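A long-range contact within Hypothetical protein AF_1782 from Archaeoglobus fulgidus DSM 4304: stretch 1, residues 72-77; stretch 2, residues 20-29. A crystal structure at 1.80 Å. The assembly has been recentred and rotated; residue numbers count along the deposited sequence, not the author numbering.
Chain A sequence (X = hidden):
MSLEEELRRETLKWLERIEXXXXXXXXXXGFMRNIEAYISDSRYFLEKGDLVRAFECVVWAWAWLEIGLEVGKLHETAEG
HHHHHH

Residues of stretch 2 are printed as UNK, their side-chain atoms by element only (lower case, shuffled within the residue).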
# COMPACT_ATOMS: atom_id res chain seq x y z
N GLY A 72 10.68 -6.13 -12.51
CA GLY A 72 11.42 -5.48 -13.58
C GLY A 72 10.59 -4.72 -14.60
O GLY A 72 10.90 -4.75 -15.78
N LYS A 73 9.51 -4.08 -14.15
CA LYS A 73 8.80 -3.08 -14.96
C LYS A 73 9.41 -1.68 -14.81
O LYS A 73 9.15 -0.78 -15.63
CB LYS A 73 7.31 -3.04 -14.58
CG LYS A 73 6.51 -4.28 -14.96
CD LYS A 73 6.14 -4.28 -16.46
CE LYS A 73 5.06 -5.31 -16.78
NZ LYS A 73 4.26 -4.82 -17.93
N LEU A 74 10.21 -1.52 -13.74
CA LEU A 74 10.92 -0.30 -13.41
C LEU A 74 12.35 -0.66 -13.11
O LEU A 74 12.61 -1.74 -12.63
CB LEU A 74 10.33 0.37 -12.13
CG LEU A 74 8.89 0.81 -12.20
CD1 LEU A 74 8.43 1.49 -10.87
CD2 LEU A 74 8.74 1.76 -13.38
N HIS A 75 13.25 0.30 -13.34
CA HIS A 75 14.68 0.11 -13.19
C HIS A 75 15.29 1.36 -12.60
O HIS A 75 14.84 2.45 -12.93
CB HIS A 75 15.30 -0.13 -14.58
CG HIS A 75 14.49 -1.07 -15.43
ND1 HIS A 75 14.47 -2.43 -15.21
CD2 HIS A 75 13.60 -0.83 -16.42
CE1 HIS A 75 13.63 -3.00 -16.06
NE2 HIS A 75 13.08 -2.05 -16.80
N GLU A 76 16.33 1.20 -11.80
CA GLU A 76 17.08 2.35 -11.30
C GLU A 76 17.92 2.92 -12.43
O GLU A 76 18.48 2.15 -13.19
CB GLU A 76 17.92 1.96 -10.06
CG GLU A 76 17.32 2.52 -8.74
CD GLU A 76 17.25 1.49 -7.61
OE1 GLU A 76 18.30 1.04 -7.12
OE2 GLU A 76 16.13 1.14 -7.19
N THR A 77 17.96 4.25 -12.58
CA THR A 77 18.61 4.91 -13.74
C THR A 77 20.13 4.69 -13.90
O THR A 77 20.87 4.47 -12.93
CB THR A 77 18.32 6.42 -13.82
OG1 THR A 77 16.91 6.63 -13.93
CG2 THR A 77 19.00 7.03 -15.05
N UNK A 20 11.71 12.20 -4.01
CA UNK A 20 13.10 12.02 -4.51
C UNK A 20 13.26 10.71 -5.28
O UNK A 20 13.92 10.68 -6.31
o UNK A 20 15.39 14.32 -4.72
c UNK A 20 14.24 13.41 -2.76
c UNK A 20 14.12 12.06 -3.39
c UNK A 20 14.54 14.51 -3.78
o UNK A 20 13.90 15.58 -3.65
N UNK A 21 12.68 9.64 -4.78
CA UNK A 21 12.93 8.31 -5.28
C UNK A 21 12.43 8.18 -6.72
O UNK A 21 13.09 7.51 -7.56
n UNK A 21 15.26 2.23 -4.98
c UNK A 21 12.64 5.82 -4.63
n UNK A 21 14.33 4.16 -4.13
c UNK A 21 14.07 5.57 -4.16
c UNK A 21 15.06 3.54 -5.07
n UNK A 21 15.64 4.24 -6.03
c UNK A 21 12.23 7.28 -4.40
N UNK A 22 11.28 8.80 -6.99
CA UNK A 22 10.60 8.66 -8.32
C UNK A 22 11.52 9.18 -9.43
O UNK A 22 11.53 8.69 -10.59
c UNK A 22 8.24 8.72 -9.30
c UNK A 22 9.20 9.33 -8.25
c UNK A 22 9.27 10.84 -8.36
N UNK A 23 12.37 10.13 -9.03
CA UNK A 23 13.32 10.78 -9.92
C UNK A 23 14.51 9.90 -10.29
O UNK A 23 15.21 10.18 -11.26
c UNK A 23 12.73 13.25 -9.58
c UNK A 23 13.77 12.14 -9.34
c UNK A 23 13.41 14.60 -9.86
c UNK A 23 12.43 15.79 -10.04
n UNK A 23 13.18 17.09 -10.50
N UNK A 24 14.72 8.84 -9.54
CA UNK A 24 15.85 7.94 -9.72
C UNK A 24 15.54 6.70 -10.53
O UNK A 24 16.43 5.91 -10.81
o UNK A 24 17.26 9.26 -5.25
o UNK A 24 16.98 7.11 -5.72
c UNK A 24 16.41 7.50 -8.34
c UNK A 24 16.89 8.67 -7.50
c UNK A 24 17.05 8.32 -6.06
N UNK A 25 14.28 6.51 -10.90
CA UNK A 25 13.87 5.26 -11.53
C UNK A 25 13.19 5.52 -12.89
O UNK A 25 12.66 6.60 -13.15
c UNK A 25 13.60 4.20 -9.24
c UNK A 25 11.65 5.26 -10.39
c UNK A 25 12.93 4.48 -10.61
c UNK A 25 10.50 4.37 -10.19
N UNK A 26 13.23 4.54 -13.78
CA UNK A 26 12.54 4.72 -15.04
C UNK A 26 11.86 3.42 -15.48
O UNK A 26 12.17 2.35 -14.95
o UNK A 26 16.49 3.88 -17.72
o UNK A 26 15.68 5.94 -17.74
c UNK A 26 13.52 5.23 -16.08
c UNK A 26 15.71 4.77 -17.28
c UNK A 26 14.78 4.40 -16.13
N UNK A 27 10.92 3.51 -16.41
CA UNK A 27 10.36 2.30 -16.99
C UNK A 27 8.96 2.41 -17.56
O UNK A 27 8.61 3.42 -18.21
N UNK A 28 8.17 1.36 -17.32
CA UNK A 28 6.79 1.26 -17.79
C UNK A 28 5.95 2.48 -17.40
O UNK A 28 5.82 2.82 -16.20
c UNK A 28 6.13 0.00 -17.22
o UNK A 28 3.76 0.28 -17.14
o UNK A 28 4.59 -0.87 -18.82
c UNK A 28 4.73 -0.21 -17.76
N UNK A 29 5.38 3.12 -18.42
CA UNK A 29 4.68 4.40 -18.26
C UNK A 29 3.39 4.35 -17.42
O UNK A 29 3.07 5.32 -16.74
o UNK A 29 6.86 6.54 -18.40
c UNK A 29 5.80 5.45 -20.33
c UNK A 29 4.46 5.09 -19.61
o UNK A 29 7.00 7.58 -20.33
c UNK A 29 6.61 6.61 -19.63

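Position 20 carries three carbons in an unbranched run, the third bearing two oxygens; its side chain is out of reach of stretch 1. A carboxylate on a three-carbon chain is Glu 20, an exposed helical residue whose backbone O accepts a bond from the N of position 23.

At position 21 three carbons lead to a nitrogen and then to a carbon holding two more nitrogens, a guanidinium. This is Arg 21. Its chain starts out sideways, but its end reaches stretch 1, where NH1 donates to Glu 76 OE2 at 2.6 Å. The carboxylate oxygen lies near the guanidinium plane, at its edge, where the N-H bonds point, so charge and hydrogen bond combine in a salt bridge.

Position 22 has one carbon forking into two, the compact branched side chain of Val 22, and it does not touch stretch 1. Position 23 has four carbons in a row ending in nitrogen. This is Lys 23, whose CA-to-CB bond points away; its long charged chain suits an exposed place.

Position 24 again shows three carbons and two terminal oxygens, hence Glu 24. Its OE1 accepts from Arg 21 NH2 at 3.2 Å, so the guanidinium joins two carboxylates. Its backbone serves the contact too: Glu 24 O receives Thr 77 N at 2.9 Å and, weakly, Thr 77 OG1 at 3.2 Å.

Position 25 has four carbons and no polar atom, forked at the first, with one arm two carbons long. That is Ile 25. It is buried, and its CD1 meets Leu 74 CD1 at 3.6 Å, as suits an apolar side chain. It shares a face of the sheet with Glu 76.

Position 26, three carbons with two oxygens on the last, is Glu 26. It lies exposed on the face it shares with His 75, where its carboxylate can remain solvated.

Position 27 has no side-chain atoms and is Gly 27. Its phi of 155° and psi of -140° would jam a CB against the preceding carbonyl, and an ideal CB would also fall 2.3 Å from Lys 73 O.

Position 28 has two carbons, the second bearing two oxygens: Asp 28. This short carboxylate sits at an N-cap and caps a backbone N just past the stretch. Its OD1 is 4.1 Å from Lys 73 NZ, a favourable pairing of charges but beyond a salt bridge.

Position 29 has three carbons and a terminal carboxylate. It is Glu 29, exposed and clear of stretch 1.

The contact is a short antiparallel pairing of strands. His 75 and Glu 26 exchange two bonds, His 75 N to Glu 26 O and Glu 26 N to His 75 O, both 2.8 Å. Asp 28 N to Lys 73 O, at 2.9 Å, extends the ladder beyond one end, and Thr 77 N to Glu 24 O extends it at the other. Backbone bonds thus set the register, while the Arg 21 and Glu 76 salt bridge ties in the helix.

Stretch 2 (20-29) ERVKEIEGDE
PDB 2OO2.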